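Local coordinates for mycobacterium tuberculosis paralogous family 11 (Mycobacterium smegmatis, PDB 4Y9I), which probably uses the reduced deazaflavin coenzyme F420 to reduce quinones, at residues 9-17 against 55-65; 28-39 against 86-97. All coordinates share one frame; numbering follows the deposited sequence. Where two conformers were deposited one is given.

Interaction 1 (9-17 against 55-65); sequences IVLFTTTGA and VKANPTVSVQD
The F12 ring meets V61 CG1 at its edge, near the ring plane, with F12 CD1 3.9 Å from that methyl. V63 CG2 reaches the ring obliquely. V63 lies beside F12 and points the same way. A second flat group, the N58 amide, uses ND2 to donate to T15 O at 2.9 Å, from above the carbonyl plane of T15. The amide also carries an Asx turn, in which T60 N donates to N58 OD1 at 3.1 Å. CG of N58 is anti to the backbone N (chi1 -180°), which carries the amide across to the end of strand 9-15. Strands 9-15 and 60-65 are antiparallel and close the six-stranded barrel. L11 and Q64 form one hydrogen-bonded pair; the bond from L11 N to Q64 O is nearly straight (175°). T13 and S62 form the next, with F12 and V63 as the non-hydrogen-bonded pair between them. Beyond the ladder a water accepts from T15 N and donates to N58 O and T60 O. T14 CG2 packs on V55 CG1 of helix 51-57 at 3.6 Å. At the other end V10 CG1 lies 3.6 Å from D65 OD1, which a water joins to I9 O. D65 OD2 is held by Y36 OH and R29.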
loop_
_atom_site.group_PDB
_atom_site.type_symbol
_atom_site.label_atom_id
_atom_site.label_comp_id
_atom_site.label_asym_id
_atom_site.label_seq_id
_atom_site.Cartn_x
_atom_site.Cartn_y
_atom_site.Cartn_z
ATOM N N ILE A 9 0.878 11.437 -2.549
ATOM C CA ILE A 9 0.308 10.154 -3.013
ATOM C C ILE A 9 1.322 9.454 -3.864
ATOM O O ILE A 9 2.077 10.096 -4.604
ATOM C CB ILE A 9 -1.017 10.448 -3.780
ATOM C CG1 ILE A 9 -2.035 11.115 -2.807
ATOM C CG2 ILE A 9 -1.575 9.206 -4.483
ATOM C CD1 ILE A 9 -3.219 11.734 -3.538
ATOM N N VAL A 10 1.307 8.132 -3.851
ATOM C CA VAL A 10 2.027 7.347 -4.811
ATOM C C VAL A 10 1.093 6.315 -5.492
ATOM O O VAL A 10 -0.040 6.096 -5.036
ATOM C CB VAL A 10 3.193 6.610 -4.190
ATOM C CG1 VAL A 10 4.221 7.599 -3.663
ATOM C CG2 VAL A 10 2.731 5.623 -3.172
ATOM N N LEU A 11 1.559 5.781 -6.619
ATOM C CA LEU A 11 0.769 4.793 -7.369
ATOM C C LEU A 11 1.379 3.408 -7.351
ATOM O O LEU A 11 2.574 3.241 -7.661
ATOM C CB LEU A 11 0.696 5.211 -8.849
ATOM C CG LEU A 11 -0.193 4.311 -9.712
ATOM C CD1 LEU A 11 -1.650 4.594 -9.463
ATOM C CD2 LEU A 11 0.132 4.561 -11.150
ATOM N N PHE A 12 0.559 2.440 -6.970
ATOM C CA PHE A 12 0.961 1.023 -7.005
ATOM C C PHE A 12 0.235 0.353 -8.102
ATOM O O PHE A 12 -1.004 0.429 -8.168
ATOM C CB PHE A 12 0.618 0.375 -5.696
ATOM C CG PHE A 12 1.405 0.960 -4.514
ATOM C CD1 PHE A 12 2.687 0.502 -4.277
ATOM C CD2 PHE A 12 0.881 1.952 -3.731
ATOM C CE1 PHE A 12 3.457 1.011 -3.223
ATOM C CE2 PHE A 12 1.650 2.474 -2.685
ATOM C CZ PHE A 12 2.969 2.037 -2.451
ATOM N N THR A 13 0.960 -0.315 -8.997
ATOM C CA THR A 13 0.344 -1.037 -10.107
ATOM C C THR A 13 0.404 -2.517 -9.832
ATOM O O THR A 13 1.476 -2.998 -9.583
ATOM C CB THR A 13 0.993 -0.735 -11.457
ATOM O OG1 THR A 13 0.941 0.693 -11.676
ATOM C CG2 THR A 13 0.245 -1.423 -12.572
ATOM N N THR A 14 -0.753 -3.135 -9.847
ATOM C CA THR A 14 -0.944 -4.534 -9.576
ATOM C C THR A 14 -1.266 -5.268 -10.861
ATOM O O THR A 14 -1.691 -4.661 -11.871
ATOM C CB THR A 14 -2.029 -4.778 -8.494
ATOM O OG1 THR A 14 -3.329 -4.516 -9.077
ATOM C CG2 THR A 14 -1.797 -3.964 -7.204
ATOM N N THR A 15 -1.048 -6.579 -10.892
ATOM C CA THR A 15 -1.309 -7.417 -12.058
ATOM C C THR A 15 -2.127 -8.603 -11.662
ATOM O O THR A 15 -1.772 -9.324 -10.754
ATOM C CB THR A 15 0.013 -7.873 -12.695
ATOM O OG1 THR A 15 0.754 -6.710 -13.060
ATOM C CG2 THR A 15 -0.303 -8.750 -13.888
ATOM N N GLY A 16 -3.221 -8.827 -12.386
ATOM C CA GLY A 16 -4.105 -9.937 -12.039
ATOM C C GLY A 16 -3.413 -11.285 -12.202
ATOM O O GLY A 16 -2.756 -11.559 -13.174
ATOM N N ALA A 17 -3.540 -12.087 -11.147
ATOM C CA ALA A 17 -2.881 -13.381 -11.104
ATOM C C ALA A 17 -3.465 -14.348 -12.142
ATOM O O ALA A 17 -2.780 -15.276 -12.565
ATOM C CB ALA A 17 -3.001 -13.995 -9.715
ATOM N N VAL A 55 -2.796 -8.367 -4.237
ATOM C CA VAL A 55 -1.372 -8.306 -3.969
ATOM C C VAL A 55 -0.922 -9.554 -3.217
ATOM O O VAL A 55 0.258 -9.852 -3.224
ATOM C CB VAL A 55 -0.917 -6.993 -3.234
ATOM C CG1 VAL A 55 -1.129 -5.813 -4.146
ATOM C CG2 VAL A 55 -1.653 -6.773 -1.911
ATOM N N LYS A 56 -1.831 -10.261 -2.560
ATOM C CA LYS A 56 -1.411 -11.516 -1.962
ATOM C C LYS A 56 -1.341 -12.636 -3.018
ATOM O O LYS A 56 -0.375 -13.400 -3.062
ATOM C CB LYS A 56 -2.346 -11.846 -0.811
ATOM C CG LYS A 56 -2.216 -10.877 0.389
ATOM C CD LYS A 56 -3.293 -11.129 1.452
ATOM C CE LYS A 56 -3.333 -12.609 1.853
ATOM N NZ LYS A 56 -4.412 -13.115 2.747
ATOM N N ALA A 57 -2.289 -12.621 -3.948
ATOM C CA ALA A 57 -2.250 -13.622 -5.065
ATOM C C ALA A 57 -1.097 -13.400 -5.995
ATOM O O ALA A 57 -0.502 -14.352 -6.522
ATOM C CB ALA A 57 -3.515 -13.618 -5.842
ATOM N N ASN A 58 -0.750 -12.121 -6.212
ATOM C CA ASN A 58 0.384 -11.767 -7.039
ATOM C C ASN A 58 1.191 -10.626 -6.432
ATOM O O ASN A 58 0.846 -9.457 -6.578
ATOM C CB ASN A 58 -0.028 -11.405 -8.448
ATOM C CG ASN A 58 1.178 -11.047 -9.278
ATOM O OD1 ASN A 58 2.368 -11.238 -8.908
ATOM N ND2 ASN A 58 0.884 -10.567 -10.491
ATOM N N PRO A 59 2.228 -10.945 -5.652
ATOM C CA PRO A 59 2.955 -9.875 -4.967
ATOM C C PRO A 59 3.793 -8.920 -5.844
ATOM O O PRO A 59 4.392 -7.979 -5.302
ATOM C CB PRO A 59 3.915 -10.654 -4.048
ATOM C CG PRO A 59 3.230 -12.002 -3.849
ATOM C CD PRO A 59 2.591 -12.275 -5.178
ATOM N N THR A 60 3.884 -9.137 -7.156
ATOM C CA THR A 60 4.731 -8.313 -8.012
ATOM C C THR A 60 3.941 -6.999 -8.269
ATOM O O THR A 60 2.894 -7.012 -8.889
ATOM C CB THR A 60 5.002 -8.976 -9.327
ATOM O OG1 THR A 60 5.576 -10.264 -9.072
ATOM C CG2 THR A 60 5.917 -8.140 -10.201
ATOM N N VAL A 61 4.481 -5.893 -7.792
ATOM C CA VAL A 61 3.826 -4.561 -7.727
ATOM C C VAL A 61 4.823 -3.506 -8.093
ATOM O O VAL A 61 5.966 -3.503 -7.599
ATOM C CB VAL A 61 3.310 -4.283 -6.311
ATOM C CG1 VAL A 61 2.813 -2.874 -6.159
ATOM C CG2 VAL A 61 2.223 -5.319 -5.952
ATOM N N SER A 62 4.445 -2.620 -9.015
ATOM C CA SER A 62 5.272 -1.486 -9.399
ATOM C C SER A 62 4.851 -0.222 -8.601
ATOM O O SER A 62 3.708 -0.089 -8.182
ATOM C CB SER A 62 5.172 -1.168 -10.881
ATOM O OG SER A 62 5.622 -2.253 -11.652
ATOM N N VAL A 63 5.836 0.633 -8.389
ATOM C CA VAL A 63 5.597 1.902 -7.703
ATOM C C VAL A 63 5.952 3.085 -8.602
ATOM O O VAL A 63 6.973 3.078 -9.284
ATOM C CB VAL A 63 6.460 2.007 -6.426
ATOM C CG1 VAL A 63 5.976 3.159 -5.544
ATOM C CG2 VAL A 63 6.462 0.731 -5.619
ATOM N N GLN A 64 5.118 4.118 -8.533
ATOM C CA GLN A 64 5.416 5.412 -9.178
ATOM C C GLN A 64 5.268 6.481 -8.092
ATOM O O GLN A 64 4.219 6.640 -7.475
ATOM C CB GLN A 64 4.565 5.691 -10.424
ATOM C CG GLN A 64 4.902 7.011 -11.141
ATOM C CD GLN A 64 4.018 7.282 -12.354
ATOM O OE1 GLN A 64 3.487 6.377 -12.978
ATOM N NE2 GLN A 64 3.842 8.572 -12.662
ATOM N N ASP A 65 6.372 7.207 -7.894
ATOM C CA ASP A 65 6.447 8.283 -6.931
ATOM C C ASP A 65 7.039 9.477 -7.656
ATOM O O ASP A 65 8.198 9.462 -8.021
ATOM C CB ASP A 65 7.327 7.859 -5.756
ATOM C CG ASP A 65 7.421 8.917 -4.644
ATOM O OD1 ASP A 65 6.724 9.957 -4.689
ATOM O OD2 ASP A 65 8.250 8.693 -3.719
HETATM O O HOH W 1 4.325 11.048 -5.825
HETATM O O HOH W 2 2.248 -5.479 -11.042
HETATM O O HOH W 3 3.579 -3.666 -12.208
HETATM O O HOH W 4 0.219 -7.427 -8.416
#

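Interaction 2 (28-39 against 86-97); sequences MRVEENGKYAMV and WWKLAVEAYPPY
W86 lays its indole against the 28-39 hairpin near the E32-K35 turn. K35 O and V30 O sit at its edge near the ring plane, K35 O being 3.5 Å from W86 CH2. A37 CB meets the same ring obliquely, 3.7 Å from W86 CE3. One face of the indole takes L89 CD1 and E32 OE1, both offset toward the rim. V39 CG1 makes a CH-pi contact with one face of the Y97 ring, 3.9 Å from its centroid and 24° off the normal. The same methyl touches the edge of W87. V39 CG1 is anti to the backbone N (chi1 176°), and this puts it between the two rings. The M28 side chain is bent at chi2 and chi3 and crosses Y94 at about a right angle. M28 SD makes an oblique Met-aromatic contact, 4.8 Å from the Y94 centroid.

Aliphatic packing fills the middle. V30 CG1 rests on L89 CB at 3.8 Å, while its CG2 leans on A90. V39 CG2 meets A90 CB, so the small alanine is shared by two valines.

No direct hydrogen bond crosses the interface. Two waters bridge it through Y97 OH. One donates to M28 O and A37 O and accepts from V39 N. The other donates to V39 O and lies 2.8 Å from Y97 OH. E32 OE1 is hydrogen-bonded to H85.

Strand 35-39 and helix 86-93 run at 77° to each other, with axes 9.6 Å apart. Helix 80-93 thus packs across the outside of the barrel over strands 22-32 and 35-39. Helix 96-102 supplies Y97, and W86 also reaches I112 of strand 110-113.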
loop_
_atom_site.group_PDB
_atom_site.type_symbol
_atom_site.label_atom_id
_atom_site.label_comp_id
_atom_site.label_asym_id
_atom_site.label_seq_id
_atom_site.Cartn_x
_atom_site.Cartn_y
_atom_site.Cartn_z
ATOM N N MET A 28 -1.792 6.761 -0.051
ATOM C CA MET A 28 -0.910 7.708 0.617
ATOM C C MET A 28 0.572 7.227 0.553
ATOM O O MET A 28 0.864 6.017 0.786
ATOM C CB MET A 28 -1.300 7.904 2.082
ATOM C CG MET A 28 -2.759 8.404 2.229
ATOM S SD MET A 28 -2.988 10.033 1.419
ATOM C CE MET A 28 -1.913 11.141 2.414
ATOM N N ARG A 29 1.442 8.169 0.287
ATOM C CA ARG A 29 2.896 7.933 0.296
ATOM C C ARG A 29 3.395 7.719 1.739
ATOM O O ARG A 29 3.280 8.616 2.610
ATOM C CB ARG A 29 3.628 9.105 -0.304
ATOM C CG ARG A 29 5.133 8.923 -0.430
ATOM C CD ARG A 29 5.738 10.098 -1.169
ATOM N NE ARG A 29 7.165 9.960 -1.388
ATOM C CZ ARG A 29 8.094 10.170 -0.458
ATOM N NH1 ARG A 29 7.767 10.537 0.750
ATOM N NH2 ARG A 29 9.376 10.023 -0.748
ATOM N N VAL A 30 3.940 6.533 1.941
ATOM C CA VAL A 30 4.584 6.139 3.212
ATOM C C VAL A 30 5.905 5.510 2.780
ATOM O O VAL A 30 5.936 4.416 2.218
ATOM C CB VAL A 30 3.734 5.149 3.975
ATOM C CG1 VAL A 30 4.417 4.792 5.268
ATOM C CG2 VAL A 30 2.332 5.734 4.212
ATOM N N GLU A 31 7.010 6.238 2.960
ATOM C CA GLU A 31 8.295 5.902 2.337
ATOM C C GLU A 31 9.387 5.953 3.346
ATOM O O GLU A 31 9.373 6.796 4.223
ATOM C CB GLU A 31 8.590 6.804 1.108
ATOM C CG GLU A 31 9.868 6.442 0.353
ATOM C CD GLU A 31 11.154 7.030 0.897
ATOM O OE1 GLU A 31 11.130 7.898 1.800
ATOM O OE2 GLU A 31 12.174 6.573 0.373
ATOM N N GLU A 32 10.379 5.061 3.201
ATOM C CA GLU A 32 11.595 5.091 3.997
ATOM C C GLU A 32 12.701 4.369 3.288
ATOM O O GLU A 32 12.590 3.200 2.947
ATOM C CB GLU A 32 11.362 4.488 5.369
ATOM C CG GLU A 32 12.585 4.502 6.297
ATOM C CD GLU A 32 12.236 3.912 7.659
ATOM O OE1 GLU A 32 12.094 2.672 7.784
ATOM O OE2 GLU A 32 12.080 4.746 8.575
ATOM N N ASN A 33 13.769 5.102 3.050
ATOM C CA ASN A 33 14.999 4.502 2.456
ATOM C C ASN A 33 14.714 3.654 1.209
ATOM O O ASN A 33 15.368 2.601 0.935
ATOM C CB ASN A 33 15.807 3.773 3.518
ATOM C CG ASN A 33 16.306 4.699 4.600
ATOM O OD1 ASN A 33 16.556 5.871 4.315
ATOM N ND2 ASN A 33 16.480 4.209 5.824
ATOM N N GLY A 34 13.806 4.193 0.373
ATOM C CA GLY A 34 13.483 3.617 -0.912
ATOM C C GLY A 34 12.467 2.512 -0.943
ATOM O O GLY A 34 12.230 1.939 -2.030
ATOM N N LYS A 35 11.932 2.166 0.232
ATOM C CA LYS A 35 10.820 1.226 0.361
ATOM C C LYS A 35 9.550 1.964 0.675
ATOM O O LYS A 35 9.549 3.065 1.268
ATOM C CB LYS A 35 11.129 0.143 1.407
ATOM C CG LYS A 35 12.392 -0.662 1.045
ATOM C CD LYS A 35 12.604 -1.898 1.938
ATOM C CE LYS A 35 13.766 -2.784 1.380
ATOM N NZ LYS A 35 13.818 -4.079 2.114
ATOM N N TYR A 36 8.441 1.363 0.279
ATOM C CA TYR A 36 7.117 1.974 0.387
ATOM C C TYR A 36 6.173 1.075 1.130
ATOM O O TYR A 36 6.300 -0.196 1.049
ATOM C CB TYR A 36 6.506 2.298 -0.981
ATOM C CG TYR A 36 7.246 3.393 -1.746
ATOM C CD1 TYR A 36 8.431 3.094 -2.433
ATOM C CD2 TYR A 36 6.862 4.724 -1.664
ATOM C CE1 TYR A 36 9.152 4.081 -3.074
ATOM C CE2 TYR A 36 7.571 5.718 -2.328
ATOM C CZ TYR A 36 8.751 5.399 -2.997
ATOM O OH TYR A 36 9.472 6.357 -3.645
ATOM N N ALA A 37 5.179 1.647 1.817
ATOM C CA ALA A 37 4.107 0.851 2.386
ATOM C C ALA A 37 2.749 1.037 1.695
ATOM O O ALA A 37 2.386 2.167 1.314
ATOM C CB ALA A 37 3.941 1.109 3.878
ATOM N N MET A 38 1.999 -0.055 1.545
ATOM C CA MET A 38 0.594 -0.026 1.079
ATOM C C MET A 38 -0.238 -0.318 2.331
ATOM O O MET A 38 -0.235 -1.475 2.864
ATOM C CB MET A 38 0.337 -1.123 0.085
ATOM C CG MET A 38 1.199 -1.023 -1.192
ATOM S SD MET A 38 0.936 -2.344 -2.376
ATOM C CE MET A 38 -0.589 -1.780 -3.068
ATOM N N VAL A 39 -0.963 0.646 2.815
ATOM C CA VAL A 39 -1.857 0.446 3.995
ATOM C C VAL A 39 -3.205 -0.016 3.466
ATOM O O VAL A 39 -3.880 0.681 2.727
ATOM C CB VAL A 39 -1.981 1.718 4.803
ATOM C CG1 VAL A 39 -2.979 1.535 5.946
ATOM C CG2 VAL A 39 -0.610 2.179 5.273
ATOM N N TRP A 86 6.312 0.454 10.340
ATOM C CA TRP A 86 5.700 1.063 9.173
ATOM C C TRP A 86 4.341 1.685 9.504
ATOM O O TRP A 86 3.962 2.661 8.876
ATOM C CB TRP A 86 5.645 0.064 8.026
ATOM C CG TRP A 86 6.984 -0.126 7.430
ATOM C CD1 TRP A 86 7.898 -1.092 7.738
ATOM C CD2 TRP A 86 7.559 0.632 6.371
ATOM N NE1 TRP A 86 9.022 -0.932 6.997
ATOM C CE2 TRP A 86 8.838 0.080 6.107
ATOM C CE3 TRP A 86 7.131 1.704 5.588
ATOM C CZ2 TRP A 86 9.673 0.597 5.119
ATOM C CZ3 TRP A 86 7.978 2.170 4.621
ATOM C CH2 TRP A 86 9.194 1.606 4.389
ATOM N N TRP A 87 3.624 1.085 10.442
ATOM C CA TRP A 87 2.368 1.728 10.949
ATOM C C TRP A 87 2.631 3.114 11.502
ATOM O O TRP A 87 1.880 4.060 11.235
ATOM C CB TRP A 87 1.644 0.813 11.947
ATOM C CG TRP A 87 0.328 1.405 12.355
ATOM C CD1 TRP A 87 0.046 1.937 13.582
ATOM C CD2 TRP A 87 -0.857 1.569 11.557
ATOM N NE1 TRP A 87 -1.266 2.405 13.602
ATOM C CE2 TRP A 87 -1.838 2.201 12.389
ATOM C CE3 TRP A 87 -1.200 1.251 10.241
ATOM C CZ2 TRP A 87 -3.108 2.511 11.931
ATOM C CZ3 TRP A 87 -2.490 1.525 9.812
ATOM C CH2 TRP A 87 -3.394 2.190 10.646
ATOM N N LYS A 88 3.674 3.251 12.306
ATOM C CA LYS A 88 4.041 4.547 12.871
ATOM C C LYS A 88 4.303 5.544 11.721
ATOM O O LYS A 88 3.846 6.666 11.754
ATOM C CB LYS A 88 5.307 4.370 13.733
ATOM C CG LYS A 88 5.769 5.649 14.394
ATOM C CD LYS A 88 7.212 5.581 14.899
ATOM C CE LYS A 88 8.239 5.587 13.762
ATOM N NZ LYS A 88 9.596 5.858 14.290
ATOM N N LEU A 89 5.085 5.131 10.711
ATOM C CA LEU A 89 5.347 6.018 9.546
ATOM C C LEU A 89 4.022 6.351 8.821
ATOM O O LEU A 89 3.831 7.461 8.394
ATOM C CB LEU A 89 6.260 5.266 8.561
ATOM C CG LEU A 89 7.654 4.977 9.112
ATOM C CD1 LEU A 89 8.475 4.300 8.030
ATOM C CD2 LEU A 89 8.355 6.232 9.619
ATOM N N ALA A 90 3.105 5.400 8.717
ATOM C CA ALA A 90 1.810 5.670 8.078
ATOM C C ALA A 90 0.979 6.709 8.846
ATOM O O ALA A 90 0.379 7.579 8.250
ATOM C CB ALA A 90 1.034 4.366 7.865
ATOM N N VAL A 91 0.936 6.561 10.179
ATOM C CA VAL A 91 0.146 7.446 10.997
ATOM C C VAL A 91 0.763 8.848 10.973
ATOM O O VAL A 91 0.027 9.848 11.030
ATOM C CB VAL A 91 -0.046 6.842 12.414
ATOM C CG1 VAL A 91 -0.669 7.880 13.325
ATOM C CG2 VAL A 91 -0.964 5.633 12.330
ATOM N N GLU A 92 2.078 8.960 10.866
ATOM C CA GLU A 92 2.690 10.295 10.755
ATOM C C GLU A 92 2.287 10.924 9.414
ATOM O O GLU A 92 1.933 12.105 9.364
ATOM C CB GLU A 92 4.209 10.223 10.890
ATOM C CG GLU A 92 4.907 11.595 10.875
ATOM C CD GLU A 92 4.731 12.410 12.133
ATOM O OE1 GLU A 92 4.580 11.807 13.220
ATOM O OE2 GLU A 92 4.783 13.675 12.036
ATOM N N ALA A 93 2.305 10.123 8.358
ATOM C CA ALA A 93 1.919 10.616 7.010
ATOM C C ALA A 93 0.456 10.992 6.878
ATOM O O ALA A 93 0.112 11.946 6.127
ATOM C CB ALA A 93 2.336 9.637 5.946
ATOM N N TYR A 94 -0.423 10.226 7.524
ATOM C CA TYR A 94 -1.841 10.363 7.338
ATOM C C TYR A 94 -2.506 9.973 8.700
ATOM O O TYR A 94 -2.934 8.827 8.896
ATOM C CB TYR A 94 -2.370 9.582 6.115
ATOM C CG TYR A 94 -3.825 9.892 5.888
ATOM C CD1 TYR A 94 -4.218 11.166 5.522
ATOM C CD2 TYR A 94 -4.823 8.952 6.079
ATOM C CE1 TYR A 94 -5.567 11.508 5.391
ATOM C CE2 TYR A 94 -6.166 9.279 5.935
ATOM C CZ TYR A 94 -6.531 10.585 5.617
ATOM O OH TYR A 94 -7.837 10.878 5.527
ATOM N N PRO A 95 -2.569 10.943 9.614
ATOM C CA PRO A 95 -3.098 10.602 10.951
ATOM C C PRO A 95 -4.421 9.873 11.009
ATOM O O PRO A 95 -4.592 9.043 11.924
ATOM C CB PRO A 95 -3.191 12.006 11.632
ATOM C CG PRO A 95 -2.011 12.732 11.038
ATOM C CD PRO A 95 -1.902 12.257 9.619
ATOM N N PRO A 96 -5.400 10.149 10.112
ATOM C CA PRO A 96 -6.623 9.399 10.235
ATOM C C PRO A 96 -6.510 7.870 10.070
ATOM O O PRO A 96 -7.423 7.173 10.460
ATOM C CB PRO A 96 -7.523 10.022 9.159
ATOM C CG PRO A 96 -6.964 11.414 8.988
ATOM C CD PRO A 96 -5.483 11.208 9.069
ATOM N N TYR A 97 -5.381 7.368 9.583
ATOM C CA TYR A 97 -5.154 5.925 9.617
ATOM C C TYR A 97 -5.370 5.364 11.031
ATOM O O TYR A 97 -5.948 4.314 11.194
ATOM C CB TYR A 97 -3.766 5.551 9.140
ATOM C CG TYR A 97 -3.549 5.506 7.644
ATOM C CD1 TYR A 97 -4.504 4.904 6.801
ATOM C CD2 TYR A 97 -2.359 5.966 7.098
ATOM C CE1 TYR A 97 -4.263 4.792 5.447
ATOM C CE2 TYR A 97 -2.112 5.843 5.727
ATOM C CZ TYR A 97 -3.063 5.260 4.908
ATOM O OH TYR A 97 -2.790 5.105 3.534
HETATM O O HOH W 5 -0.499 3.471 1.977
HETATM O O HOH W 6 -4.451 3.277 2.250
#

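Overall arrangement
Interactions 1 and 2 lie on opposite sides of the chain's centre, with their own centres about 16 Å apart. They share one barrel, in which strands 9-15 and 22-32 are neighbours. D65, at the end of strand 60-65, ties interaction 1 to the hairpin of interaction 2. D65 OD2 is 2.9 Å from R29 NE in a salt bridge. The same oxygen, D65 OD2, probably forms a hydrogen bond with Y36 OH at 2.6 Å. Packing adds F12 CB against M38 CE at 3.6 Å. A phosphate ion, probably from the crystallisation liquor, lies about 5 Å from the side chain of A17 in interaction 1.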